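Local coordinates for protein 2-(acetamidomethylene)succinate hydrolase (Mesorhizobium loti, PDB 3KXP) that hydrolyses (E)-2-(acetamidomethylene)succinate to succinic semialdehyde, acetate, ammonia and carbon dioxide, the final step of vitamin B6 degradation, at residues 150-155 / 252-257; 77-82 / 213-218; 169-174 / 266-271; 63-68 / 90-95; 56-61 / 107-112. All blocks are in the same frame, centred on the assembly; numbering follows the deposited sequence.

Overall arrangement
Following the chain from its N terminus, strand 59-65 is the first element to take part and serves two contacts. Its start meets loop 107-112 in contact 5, and its far end meets 90-95 in contact 4, a loop nested inside the first. Contact 2 opens at 77-82, between the two halves of contact 4, and closes at 213-218, so it crosses contacts 4 and 5; Arg63 and Ser81 also join contacts 2 and 4 directly. Contacts 1 and 3 open at 150-155 and 169-174 and close in the same order at 252-257 and 266-271, crossing each other and contact 2. They tie helix 143-154 to the end of helix 248-253, and the start of helix 173-182 to the loop after strand 258-263.

Contact 1. Residues 150-155 / 252-257; sequences TAAAKY and RDVTKP
Val254 turns its flank to Ala152 and Ala153 where two helices of the alpha/beta hydrolase fold end close together: helix 143-154, which follows the nucleophile Ser142, and helix 248-253, which leads into strand 258-263. The valine spreads its methyls so that CG2 is anti to its backbone N and reaches the helix, meeting Ala152 CB at 3.8 Å. Ala153 comes in beside it, against the backbone rather than the methyls, with its CB 3.8 Å from Val254 CA. The small alanines let the chains come near, Ala153 CA and Val254 CA being 4.0 Å apart. Lys256 sets out toward the helix and then bends away, taking NZ to the carbonyls of Pro156 and Val159. Farther out, Arg252 grips its neighbour Asp253 side-on, NE to OD1 and NH2 to OD2, the aspartate lying at the edge of the guanidinium. Pro257 packs on Asn310 of the second subunit, so the dimer interface begins close by. A water bridges the two segments on the polar side, donating to Ala152 O at 3.1 Å. It accepts from Thr255 N at 2.7 Å and also hydrogen-bonds Thr255 OG1.

Contact 2. Residues 77-82 / 213-218; sequences ITSNSA and RIRAES
Ala82 and Ser218 face each other closely, Ala82 CB lying 3.4 Å from Ser218 CB, tighter than usual for two carbons. The serine hydroxyl, placed between its own N and carbonyl carbon (chi1 65°), works both ways: OG donates to Ile214 O one turn back in helix 209-218 at 2.7 Å and accepts from Asn80 ND2 at 2.9 Å, in the plane of the amide. The other end of that amide is also held, since Asn80 OD1 takes the backbone N of Ala82 at 3.0 Å in an Asx turn; with both ends gripped, its flip is fixed. Arg215 is extended from CG to NE and brings its guanidinium up to the loop, where Ser79 OG lies over one face. NH1 reaches a water at 2.6 Å that in turn donates to Ile77 O, while NE pairs with Glu298 and Tyr204 makes a cation-pi contact. Ile77 binds the chloride, a site shared with Ser142 and Leu143; a loop after strand 70-74 in this position is consistent with the oxyanion hole of alpha/beta hydrolases.

Contact 3. Residues 169-174 / 266-271; sequences PYIETE and SKLVSA
The carboxylate of Glu172 is the flat group that reaches across this contact, presenting its oxygen end to Ser270. OE1 lies 3.1 Å from Ser270 CB, and Ser270 OG donates weakly to OE2 at 3.4 Å. The glutamate is bent at chi2 (-92°), which turns CD back toward the serine instead of out along the chain. The stronger bond of Ser270 OG goes to the backbone N of Ala273, where it caps the start of helix 271-280. A water is set into the same corner, donating to Glu172 OE1 and, at 2.8 Å, to Leu268 O. It accepts from Ser270 N at 2.9 Å, so it links the carboxylate to the C=O of Leu268 and the N-H of Ser270.

Beside this polar corner Ile171 packs on Leu268, the two side chains crossing obliquely. Ile171 CG2 is 3.7 Å from Leu268 CD2 and 3.3 Å from Leu268 O, while CD1 touches Val269 CG2. Leu268 also reaches His294 and Ser142, both assigned to the active site. Two residues earlier, Ser266 OG accepts from the N of Leu268 and of Val269, an ST turn and motif, and hydrogen-bonds Asp166, the third assigned active-site residue. The contact thus sets a hydrated carboxylate next to an apolar patch, packing Ile171 on the same loop from which Ser266 probably acts as a second-shell partner of Asp166.

Contact 4. Residues 63-68 / 90-95; sequences REKGSG and RLSDRF
Lys65 lays its aliphatic chain past Ser92, with CG 3.6 Å and CD 3.7 Å from Ser92 OG; CG is anti to the backbone N (chi1 -178°), which sets it against that hydroxyl. Beyond the lysine the segment is glycine-rich and the backbones touch. Gly66 CA meets Ser92 O at 3.2 Å in a CA-H...O contact, and Ser67 N gives the same oxygen a weak hydrogen bond of 3.4 Å. A side chain on Gly66 would run into Ser92 O and Phe95 O, and one on Gly68 into Arg94 O. Farther out, Ser92 OG is held by Met88 O, Lys65 O by Thr97 OG1, and Arg94 by a salt bridge to Asp313 of helix 301-313. An alanine at Lys65 would remove CG, CD and CE and would probably leave Ser92 OG with CB alone of this side chain beside it, opening a gap. Between these two segments a single weak hydrogen bond is joined by close backbone packing, which the two glycines permit.

Contact 5. Residues 56-61 / 107-112; sequences GRITLN and LSDKPE
In the alpha/beta hydrolase sheet, the start of strand 59-65 is flanked by the loop after strand 96-100, where Thr59 and Asn61 meet Asp109 and Ser108. The two chains run nearly antiparallel, 162° apart. Asp109 holds Thr59 from both ends: its backbone N donates to Thr59 O at 3.1 Å, and its OD2 takes Thr59 N at 3.1 Å, that donor standing above the carboxylate plane. The other oxygen, OD1, makes a salt bridge to Arg52 of strand 49-54. Two residues along the strand, Asn61 N donates to Ser108 OG at 2.8 Å, almost straight at 178°, the hydroxyl replacing the backbone as acceptor; the same hydroxyl bonds Asp101 O. Asn61 and Leu107 lie side by side, pointing the same way, with Asn61 CG 3.7 Å from Leu107 CB, while Asn61 ND2 goes to Asp101 OD1.

On the apolar flank Ile58 slides past Asp109 in the opposite direction, its CG1 3.3 Å from Asp109 CB. It crosses Pro111 at about a right angle, Ile58 CD1 to Pro111 CD 3.9 Å. An alanine at Asp109 would keep CB against Ile58 but would probably leave Thr59 N without its acceptor here and Arg52 without this charge. Side-chain oxygens thus share the pairing with the backbone where the loop after strand 96-100 continues antiparallel beside strand 59-65, in the N-terminal antiparallel part of the alpha/beta hydrolase sheet.

Contact 1. Residues 150-155 / 252-257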
# COMPACT_ATOMS: atom_id res chain seq x y z
N THR A 150 3.34 -17.38 -2.34
CA THR A 150 4.19 -18.42 -2.93
C THR A 150 3.81 -18.56 -4.41
O THR A 150 4.68 -18.65 -5.28
CB THR A 150 3.98 -19.79 -2.23
OG1 THR A 150 4.33 -19.67 -0.85
CG2 THR A 150 4.86 -20.86 -2.87
N ALA A 151 2.52 -18.54 -4.70
CA ALA A 151 2.02 -18.66 -6.06
C ALA A 151 2.49 -17.49 -6.93
O ALA A 151 2.98 -17.69 -8.04
CB ALA A 151 0.49 -18.72 -6.05
N ALA A 152 2.33 -16.28 -6.42
CA ALA A 152 2.72 -15.07 -7.14
C ALA A 152 4.21 -15.06 -7.49
O ALA A 152 4.60 -14.61 -8.57
CB ALA A 152 2.39 -13.84 -6.30
N ALA A 153 5.03 -15.56 -6.58
CA ALA A 153 6.47 -15.60 -6.80
C ALA A 153 6.86 -16.69 -7.80
O ALA A 153 7.89 -16.58 -8.47
CB ALA A 153 7.19 -15.82 -5.47
N LYS A 154 6.06 -17.74 -7.88
CA LYS A 154 6.37 -18.83 -8.80
C LYS A 154 5.66 -18.67 -10.14
O LYS A 154 6.14 -19.17 -11.15
CB LYS A 154 6.00 -20.17 -8.15
CG LYS A 154 6.48 -21.38 -8.94
CD LYS A 154 6.11 -22.69 -8.25
CE LYS A 154 6.45 -23.90 -9.12
NZ LYS A 154 6.04 -25.20 -8.50
N TYR A 155 4.53 -17.97 -10.16
CA TYR A 155 3.76 -17.76 -11.39
C TYR A 155 3.42 -16.29 -11.63
O TYR A 155 2.25 -15.91 -11.68
CB TYR A 155 2.46 -18.57 -11.35
CG TYR A 155 2.68 -20.04 -11.11
CD1 TYR A 155 2.43 -20.60 -9.86
CD2 TYR A 155 3.14 -20.86 -12.13
CE1 TYR A 155 2.63 -21.95 -9.64
CE2 TYR A 155 3.34 -22.22 -11.92
CZ TYR A 155 3.09 -22.76 -10.67
OH TYR A 155 3.30 -24.10 -10.46
N ARG A 252 10.94 -12.57 -0.64
CA ARG A 252 12.11 -11.97 -1.25
C ARG A 252 12.03 -11.95 -2.79
O ARG A 252 12.45 -10.98 -3.42
CB ARG A 252 13.36 -12.73 -0.83
CG ARG A 252 14.66 -12.22 -1.46
CD ARG A 252 15.75 -13.27 -1.33
NE ARG A 252 15.36 -14.47 -2.05
CZ ARG A 252 15.76 -15.70 -1.74
NH1 ARG A 252 16.57 -15.90 -0.71
NH2 ARG A 252 15.33 -16.74 -2.46
N ASP A 253 11.48 -13.00 -3.38
CA ASP A 253 11.44 -13.07 -4.84
C ASP A 253 10.17 -12.64 -5.57
O ASP A 253 10.19 -12.49 -6.79
CB ASP A 253 11.83 -14.48 -5.29
CG ASP A 253 13.11 -14.98 -4.61
OD1 ASP A 253 14.04 -14.16 -4.40
OD2 ASP A 253 13.19 -16.18 -4.30
N VAL A 254 9.07 -12.43 -4.84
CA VAL A 254 7.83 -12.04 -5.50
C VAL A 254 8.01 -10.71 -6.26
O VAL A 254 8.42 -9.71 -5.68
CB VAL A 254 6.65 -11.95 -4.49
CG1 VAL A 254 6.89 -10.85 -3.46
CG2 VAL A 254 5.35 -11.70 -5.25
N THR A 255 7.69 -10.72 -7.55
CA THR A 255 7.85 -9.53 -8.38
C THR A 255 6.56 -8.74 -8.59
O THR A 255 6.59 -7.65 -9.15
CB THR A 255 8.43 -9.89 -9.76
OG1 THR A 255 7.47 -10.67 -10.48
CG2 THR A 255 9.70 -10.69 -9.63
N LYS A 256 5.44 -9.30 -8.15
CA LYS A 256 4.16 -8.61 -8.31
C LYS A 256 3.77 -7.89 -7.02
O LYS A 256 4.25 -8.22 -5.94
CB LYS A 256 3.07 -9.62 -8.70
CG LYS A 256 3.44 -10.50 -9.88
CD LYS A 256 3.96 -9.67 -11.05
CE LYS A 256 2.87 -8.85 -11.70
NZ LYS A 256 2.16 -9.65 -12.73
N PRO A 257 2.89 -6.88 -7.12
CA PRO A 257 2.44 -6.10 -5.95
C PRO A 257 1.86 -6.96 -4.84
O PRO A 257 1.03 -7.84 -5.09
CB PRO A 257 1.40 -5.16 -6.55
CG PRO A 257 1.87 -4.98 -7.96
CD PRO A 257 2.25 -6.39 -8.35
O HOH W 1 7.16 -12.96 -9.01

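Contact 2. Residues 77-82 / 213-218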
# COMPACT_ATOMS: atom_id res chain seq x y z
N ILE A 77 -6.30 -22.10 7.63
CA ILE A 77 -6.39 -23.52 7.97
C ILE A 77 -7.67 -23.89 8.74
O ILE A 77 -8.13 -23.14 9.61
CB ILE A 77 -5.15 -23.97 8.77
CG1 ILE A 77 -5.02 -25.49 8.73
CG2 ILE A 77 -5.27 -23.50 10.21
CD1 ILE A 77 -3.66 -25.98 9.22
N THR A 78 -8.24 -25.04 8.39
CA THR A 78 -9.49 -25.59 8.96
C THR A 78 -10.75 -24.83 8.55
O THR A 78 -11.86 -25.29 8.79
CB THR A 78 -9.49 -25.69 10.52
OG1 THR A 78 -9.72 -24.40 11.09
CG2 THR A 78 -8.18 -26.26 11.02
N SER A 79 -10.57 -23.67 7.94
CA SER A 79 -11.70 -22.84 7.51
C SER A 79 -12.18 -23.28 6.11
O SER A 79 -11.82 -24.37 5.65
CB SER A 79 -11.26 -21.37 7.50
OG SER A 79 -12.34 -20.48 7.30
N ASN A 80 -12.99 -22.45 5.46
CA ASN A 80 -13.50 -22.76 4.12
C ASN A 80 -13.99 -21.49 3.40
O ASN A 80 -14.22 -20.46 4.03
CB ASN A 80 -14.62 -23.81 4.21
CG ASN A 80 -15.95 -23.23 4.62
OD1 ASN A 80 -16.72 -22.78 3.77
ND2 ASN A 80 -16.22 -23.21 5.92
N SER A 81 -14.17 -21.59 2.09
CA SER A 81 -14.59 -20.48 1.23
C SER A 81 -15.73 -19.55 1.66
O SER A 81 -15.72 -18.37 1.32
CB SER A 81 -14.89 -20.99 -0.18
OG SER A 81 -15.99 -21.89 -0.17
N ALA A 82 -16.71 -20.07 2.40
CA ALA A 82 -17.85 -19.25 2.80
C ALA A 82 -17.55 -18.01 3.64
O ALA A 82 -18.29 -17.02 3.56
CB ALA A 82 -18.87 -20.11 3.53
N ARG A 213 -21.47 -17.86 12.92
CA ARG A 213 -22.57 -18.58 12.29
C ARG A 213 -22.23 -19.01 10.86
O ARG A 213 -22.56 -20.13 10.45
CB ARG A 213 -23.84 -17.71 12.31
CG ARG A 213 -24.95 -18.12 11.36
CD ARG A 213 -25.54 -19.51 11.64
NE ARG A 213 -26.25 -19.64 12.92
CZ ARG A 213 -27.24 -20.51 13.13
NH1 ARG A 213 -27.65 -21.31 12.16
NH2 ARG A 213 -27.80 -20.61 14.33
N ILE A 214 -21.56 -18.15 10.10
CA ILE A 214 -21.18 -18.51 8.74
C ILE A 214 -20.24 -19.72 8.73
O ILE A 214 -20.41 -20.64 7.92
CB ILE A 214 -20.52 -17.32 7.99
CG1 ILE A 214 -21.59 -16.30 7.62
CG2 ILE A 214 -19.80 -17.82 6.73
CD1 ILE A 214 -21.05 -15.02 7.01
N ARG A 215 -19.25 -19.73 9.62
CA ARG A 215 -18.32 -20.86 9.71
C ARG A 215 -19.08 -22.11 10.15
O ARG A 215 -18.89 -23.20 9.61
CB ARG A 215 -17.22 -20.58 10.73
CG ARG A 215 -16.11 -19.65 10.26
CD ARG A 215 -15.21 -19.31 11.43
NE ARG A 215 -14.05 -18.52 11.05
CZ ARG A 215 -12.82 -19.01 10.94
NH1 ARG A 215 -12.58 -20.30 11.18
NH2 ARG A 215 -11.82 -18.20 10.60
N ALA A 216 -19.95 -21.94 11.13
CA ALA A 216 -20.75 -23.04 11.66
C ALA A 216 -21.60 -23.74 10.59
O ALA A 216 -21.65 -24.97 10.54
CB ALA A 216 -21.65 -22.53 12.79
N GLU A 217 -22.26 -22.97 9.74
CA GLU A 217 -23.11 -23.54 8.72
C GLU A 217 -22.35 -24.07 7.51
O GLU A 217 -22.85 -24.95 6.82
CB GLU A 217 -24.12 -22.51 8.22
CG GLU A 217 -24.94 -21.84 9.29
CD GLU A 217 -26.00 -20.91 8.72
OE1 GLU A 217 -25.71 -20.23 7.71
OE2 GLU A 217 -27.11 -20.84 9.30
N SER A 218 -21.16 -23.56 7.26
CA SER A 218 -20.42 -23.98 6.07
C SER A 218 -19.31 -25.01 6.23
O SER A 218 -19.04 -25.75 5.29
CB SER A 218 -19.84 -22.75 5.38
OG SER A 218 -18.87 -22.11 6.21
O HOH W 2 -10.07 -20.87 10.94

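Contact 3. Residues 169-174 / 266-271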
# COMPACT_ATOMS: atom_id res chain seq x y z
N PRO A 169 6.92 -13.95 6.72
CA PRO A 169 8.00 -14.87 7.09
C PRO A 169 8.36 -14.48 8.52
O PRO A 169 7.75 -13.56 9.08
CB PRO A 169 9.13 -14.50 6.12
CG PRO A 169 8.44 -13.73 5.00
CD PRO A 169 7.38 -12.96 5.74
N TYR A 170 9.33 -15.17 9.11
CA TYR A 170 9.80 -14.87 10.46
C TYR A 170 8.85 -15.13 11.63
O TYR A 170 9.13 -14.70 12.75
CB TYR A 170 10.26 -13.41 10.53
CG TYR A 170 11.21 -13.00 9.44
CD1 TYR A 170 10.83 -12.09 8.45
CD2 TYR A 170 12.51 -13.52 9.39
CE1 TYR A 170 11.72 -11.72 7.43
CE2 TYR A 170 13.40 -13.16 8.38
CZ TYR A 170 13.00 -12.26 7.40
OH TYR A 170 13.88 -11.92 6.39
N ILE A 171 7.74 -15.82 11.40
CA ILE A 171 6.82 -16.12 12.49
C ILE A 171 7.58 -16.97 13.51
O ILE A 171 8.26 -17.93 13.14
CB ILE A 171 5.60 -16.89 11.97
CG1 ILE A 171 4.83 -16.01 10.97
CG2 ILE A 171 4.72 -17.32 13.13
CD1 ILE A 171 3.64 -16.69 10.34
N GLU A 172 7.47 -16.63 14.79
CA GLU A 172 8.19 -17.38 15.82
C GLU A 172 7.64 -18.77 16.09
O GLU A 172 6.43 -19.02 15.98
CB GLU A 172 8.28 -16.59 17.13
CG GLU A 172 6.99 -15.93 17.54
CD GLU A 172 6.86 -14.50 17.02
OE1 GLU A 172 5.71 -14.04 16.90
OE2 GLU A 172 7.89 -13.83 16.76
N THR A 173 8.54 -19.68 16.43
CA THR A 173 8.20 -21.07 16.72
C THR A 173 7.01 -21.24 17.67
O THR A 173 6.12 -22.07 17.43
CB THR A 173 9.41 -21.81 17.31
OG1 THR A 173 10.49 -21.76 16.37
CG2 THR A 173 9.07 -23.27 17.60
N GLU A 174 7.00 -20.46 18.75
CA GLU A 174 5.93 -20.54 19.74
C GLU A 174 4.55 -20.30 19.14
O GLU A 174 3.58 -20.97 19.51
CB GLU A 174 6.18 -19.53 20.87
CG GLU A 174 7.50 -19.72 21.62
CD GLU A 174 8.73 -19.54 20.73
OE1 GLU A 174 8.71 -18.67 19.82
OE2 GLU A 174 9.73 -20.27 20.94
N SER A 266 -2.74 -9.67 16.58
CA SER A 266 -2.59 -11.02 16.05
C SER A 266 -1.63 -11.86 16.89
O SER A 266 -0.54 -11.39 17.22
CB SER A 266 -2.06 -11.00 14.62
OG SER A 266 -1.58 -12.29 14.27
N LYS A 267 -2.01 -13.08 17.22
CA LYS A 267 -1.13 -13.94 18.00
C LYS A 267 -0.27 -14.82 17.08
O LYS A 267 0.59 -15.55 17.55
CB LYS A 267 -1.93 -14.81 18.96
CG LYS A 267 -2.73 -14.02 19.98
CD LYS A 267 -3.35 -14.92 21.04
CE LYS A 267 -4.21 -16.04 20.45
NZ LYS A 267 -4.84 -16.90 21.52
N LEU A 268 -0.51 -14.74 15.77
CA LEU A 268 0.26 -15.52 14.81
C LEU A 268 1.40 -14.67 14.26
O LEU A 268 2.56 -15.06 14.33
CB LEU A 268 -0.64 -15.99 13.66
CG LEU A 268 -0.27 -17.24 12.84
CD1 LEU A 268 -0.27 -16.87 11.37
CD2 LEU A 268 1.07 -17.81 13.25
N VAL A 269 1.07 -13.50 13.73
CA VAL A 269 2.08 -12.59 13.19
C VAL A 269 2.33 -11.47 14.20
O VAL A 269 1.48 -10.60 14.39
CB VAL A 269 1.64 -11.98 11.84
CG1 VAL A 269 2.65 -10.93 11.38
CG2 VAL A 269 1.52 -13.07 10.78
N SER A 270 3.49 -11.52 14.84
CA SER A 270 3.87 -10.53 15.84
C SER A 270 4.35 -9.26 15.17
O SER A 270 4.68 -9.25 13.98
CB SER A 270 5.00 -11.07 16.70
OG SER A 270 6.21 -11.02 15.98
N ALA A 271 4.42 -8.18 15.94
CA ALA A 271 4.90 -6.91 15.43
C ALA A 271 6.37 -7.04 15.01
O ALA A 271 6.81 -6.42 14.05
CB ALA A 271 4.76 -5.83 16.49
O HOH W 3 5.05 -13.89 14.49

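Contact 4. Residues 63-68 / 90-95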
# COMPACT_ATOMS: atom_id res chain seq x y z
N ARG A 63 -16.92 -20.84 -5.02
CA ARG A 63 -18.14 -20.04 -4.92
C ARG A 63 -17.92 -18.82 -5.81
O ARG A 63 -17.00 -18.04 -5.57
CB ARG A 63 -18.37 -19.58 -3.48
CG ARG A 63 -18.51 -20.71 -2.48
CD ARG A 63 -18.52 -20.19 -1.05
NE ARG A 63 -18.73 -21.26 -0.08
CZ ARG A 63 -19.92 -21.64 0.39
NH1 ARG A 63 -21.02 -21.02 -0.02
NH2 ARG A 63 -20.00 -22.63 1.27
N GLU A 64 -18.75 -18.66 -6.83
CA GLU A 64 -18.58 -17.55 -7.76
C GLU A 64 -19.72 -16.54 -7.77
O GLU A 64 -20.86 -16.87 -7.45
CB GLU A 64 -18.45 -18.07 -9.19
CG GLU A 64 -17.46 -19.20 -9.40
CD GLU A 64 -17.52 -19.74 -10.82
OE1 GLU A 64 -17.32 -18.94 -11.77
OE2 GLU A 64 -17.78 -20.96 -11.00
N LYS A 65 -19.38 -15.32 -8.18
CA LYS A 65 -20.34 -14.24 -8.29
C LYS A 65 -19.71 -13.00 -8.92
O LYS A 65 -18.52 -12.75 -8.77
CB LYS A 65 -20.91 -13.88 -6.91
CG LYS A 65 -21.95 -12.77 -6.97
CD LYS A 65 -22.59 -12.52 -5.62
CE LYS A 65 -23.59 -11.38 -5.73
NZ LYS A 65 -24.53 -11.64 -6.86
N GLY A 66 -20.52 -12.25 -9.65
CA GLY A 66 -20.04 -11.04 -10.30
C GLY A 66 -19.39 -11.23 -11.65
O GLY A 66 -19.37 -12.32 -12.22
N SER A 67 -18.84 -10.13 -12.17
CA SER A 67 -18.15 -10.13 -13.46
C SER A 67 -17.06 -9.07 -13.41
O SER A 67 -17.12 -8.13 -12.62
CB SER A 67 -19.14 -9.81 -14.58
OG SER A 67 -19.75 -8.55 -14.35
N GLY A 68 -16.06 -9.22 -14.27
CA GLY A 68 -14.96 -8.27 -14.29
C GLY A 68 -13.67 -9.01 -14.05
O GLY A 68 -13.66 -10.24 -14.07
N ARG A 90 -19.40 -7.20 -1.76
CA ARG A 90 -18.97 -5.80 -1.85
C ARG A 90 -18.09 -5.49 -3.06
O ARG A 90 -17.93 -4.33 -3.42
CB ARG A 90 -18.19 -5.42 -0.59
CG ARG A 90 -19.03 -5.29 0.67
CD ARG A 90 -19.69 -3.92 0.74
NE ARG A 90 -20.23 -3.65 2.06
CZ ARG A 90 -19.51 -3.67 3.18
NH1 ARG A 90 -18.22 -3.96 3.14
NH2 ARG A 90 -20.09 -3.41 4.35
N LEU A 91 -17.51 -6.51 -3.67
CA LEU A 91 -16.63 -6.29 -4.81
C LEU A 91 -17.12 -6.95 -6.09
O LEU A 91 -16.48 -6.83 -7.14
CB LEU A 91 -15.22 -6.81 -4.49
CG LEU A 91 -14.48 -6.11 -3.35
CD1 LEU A 91 -13.36 -7.01 -2.81
CD2 LEU A 91 -13.92 -4.79 -3.84
N SER A 92 -18.27 -7.62 -6.00
CA SER A 92 -18.87 -8.35 -7.12
C SER A 92 -19.27 -7.53 -8.35
O SER A 92 -19.18 -8.02 -9.48
CB SER A 92 -20.10 -9.13 -6.64
OG SER A 92 -19.71 -10.20 -5.81
N ASP A 93 -19.72 -6.30 -8.13
CA ASP A 93 -20.11 -5.45 -9.24
C ASP A 93 -18.95 -5.04 -10.14
O ASP A 93 -19.17 -4.69 -11.29
CB ASP A 93 -20.84 -4.21 -8.71
CG ASP A 93 -20.31 -3.75 -7.36
OD1 ASP A 93 -19.11 -3.41 -7.24
OD2 ASP A 93 -21.11 -3.73 -6.39
N ARG A 94 -17.72 -5.12 -9.63
CA ARG A 94 -16.54 -4.72 -10.40
C ARG A 94 -15.58 -5.87 -10.71
O ARG A 94 -14.75 -5.76 -11.61
CB ARG A 94 -15.77 -3.64 -9.64
CG ARG A 94 -16.60 -2.45 -9.19
CD ARG A 94 -15.95 -1.78 -7.98
NE ARG A 94 -14.54 -1.51 -8.24
CZ ARG A 94 -13.64 -1.24 -7.30
NH1 ARG A 94 -13.97 -1.19 -6.02
NH2 ARG A 94 -12.38 -1.04 -7.66
N PHE A 95 -15.66 -6.95 -9.94
CA PHE A 95 -14.79 -8.09 -10.17
C PHE A 95 -15.55 -9.41 -10.12
O PHE A 95 -16.64 -9.50 -9.54
CB PHE A 95 -13.67 -8.20 -9.11
CG PHE A 95 -12.86 -6.95 -8.92
CD1 PHE A 95 -13.30 -5.95 -8.07
CD2 PHE A 95 -11.63 -6.81 -9.56
CE1 PHE A 95 -12.53 -4.82 -7.85
CE2 PHE A 95 -10.86 -5.67 -9.35
CZ PHE A 95 -11.30 -4.68 -8.49

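Contact 5. Residues 56-61 / 107-112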
# COMPACT_ATOMS: atom_id res chain seq x y z
N GLY A 56 -7.42 -30.59 -13.17
CA GLY A 56 -6.44 -31.60 -13.54
C GLY A 56 -5.78 -32.28 -12.37
O GLY A 56 -6.13 -33.40 -12.01
N ARG A 57 -4.81 -31.60 -11.77
CA ARG A 57 -4.08 -32.15 -10.64
C ARG A 57 -5.00 -32.48 -9.47
O ARG A 57 -4.64 -33.28 -8.61
CB ARG A 57 -2.99 -31.16 -10.20
CG ARG A 57 -3.44 -29.70 -10.17
CD ARG A 57 -2.30 -28.71 -9.86
NE ARG A 57 -1.85 -28.78 -8.47
CZ ARG A 57 -0.77 -29.43 -8.06
NH1 ARG A 57 -0.00 -30.06 -8.94
NH2 ARG A 57 -0.45 -29.44 -6.78
N ILE A 58 -6.19 -31.89 -9.46
CA ILE A 58 -7.14 -32.12 -8.38
C ILE A 58 -8.45 -31.39 -8.70
O ILE A 58 -8.51 -30.63 -9.66
CB ILE A 58 -6.58 -31.60 -7.02
CG1 ILE A 58 -7.55 -31.93 -5.88
CG2 ILE A 58 -6.35 -30.09 -7.08
CD1 ILE A 58 -7.02 -31.57 -4.50
N THR A 59 -9.48 -31.64 -7.90
CA THR A 59 -10.77 -30.98 -8.09
C THR A 59 -11.03 -30.12 -6.86
O THR A 59 -10.90 -30.58 -5.72
CB THR A 59 -11.91 -32.01 -8.27
OG1 THR A 59 -11.66 -32.80 -9.45
CG2 THR A 59 -13.27 -31.31 -8.41
N LEU A 60 -11.41 -28.86 -7.10
CA LEU A 60 -11.67 -27.93 -6.00
C LEU A 60 -13.08 -27.37 -6.05
O LEU A 60 -13.64 -27.19 -7.13
CB LEU A 60 -10.68 -26.77 -6.06
CG LEU A 60 -9.19 -27.13 -5.96
CD1 LEU A 60 -8.34 -25.88 -6.17
CD2 LEU A 60 -8.91 -27.75 -4.60
N ASN A 61 -13.64 -27.08 -4.88
CA ASN A 61 -14.97 -26.49 -4.81
C ASN A 61 -14.79 -24.97 -4.74
O ASN A 61 -13.90 -24.48 -4.05
CB ASN A 61 -15.71 -26.96 -3.55
CG ASN A 61 -17.12 -26.40 -3.46
OD1 ASN A 61 -17.93 -26.62 -4.36
ND2 ASN A 61 -17.41 -25.68 -2.38
N LEU A 107 -15.55 -28.60 0.51
CA LEU A 107 -16.05 -29.61 -0.39
C LEU A 107 -15.07 -29.93 -1.51
O LEU A 107 -15.47 -30.33 -2.60
CB LEU A 107 -17.40 -29.17 -0.98
CG LEU A 107 -18.57 -29.09 0.01
CD1 LEU A 107 -19.88 -28.81 -0.74
CD2 LEU A 107 -18.69 -30.39 0.79
N SER A 108 -13.79 -29.75 -1.23
CA SER A 108 -12.75 -30.03 -2.22
C SER A 108 -12.11 -31.39 -1.97
O SER A 108 -12.33 -32.01 -0.93
CB SER A 108 -11.69 -28.93 -2.18
OG SER A 108 -12.26 -27.69 -2.56
N ASP A 109 -11.33 -31.86 -2.93
CA ASP A 109 -10.66 -33.15 -2.79
C ASP A 109 -9.75 -33.13 -1.57
O ASP A 109 -9.26 -32.07 -1.18
CB ASP A 109 -9.84 -33.48 -4.04
CG ASP A 109 -10.71 -33.96 -5.19
OD1 ASP A 109 -11.93 -34.12 -4.99
OD2 ASP A 109 -10.16 -34.18 -6.30
N LYS A 110 -9.52 -34.30 -0.99
CA LYS A 110 -8.67 -34.41 0.18
C LYS A 110 -7.65 -35.52 0.02
O LYS A 110 -7.76 -36.59 0.63
CB LYS A 110 -9.55 -34.64 1.41
CG LYS A 110 -10.61 -33.56 1.55
CD LYS A 110 -11.47 -33.74 2.77
CE LYS A 110 -12.42 -32.57 2.91
NZ LYS A 110 -13.22 -32.38 1.69
N PRO A 111 -6.62 -35.29 -0.81
CA PRO A 111 -5.57 -36.28 -1.04
C PRO A 111 -4.93 -36.78 0.24
O PRO A 111 -5.01 -36.13 1.28
CB PRO A 111 -4.59 -35.54 -1.95
CG PRO A 111 -4.83 -34.09 -1.62
CD PRO A 111 -6.33 -34.04 -1.54
N GLU A 112 -4.30 -37.95 0.15
CA GLU A 112 -3.65 -38.58 1.28
C GLU A 112 -2.45 -37.75 1.74
O GLU A 112 -2.10 -37.78 2.93
CB GLU A 112 -3.19 -39.99 0.85
CG GLU A 112 -2.69 -40.90 1.97
CD GLU A 112 -2.39 -42.32 1.48
OE1 GLU A 112 -1.50 -42.48 0.59
OE2 GLU A 112 -3.03 -43.27 1.97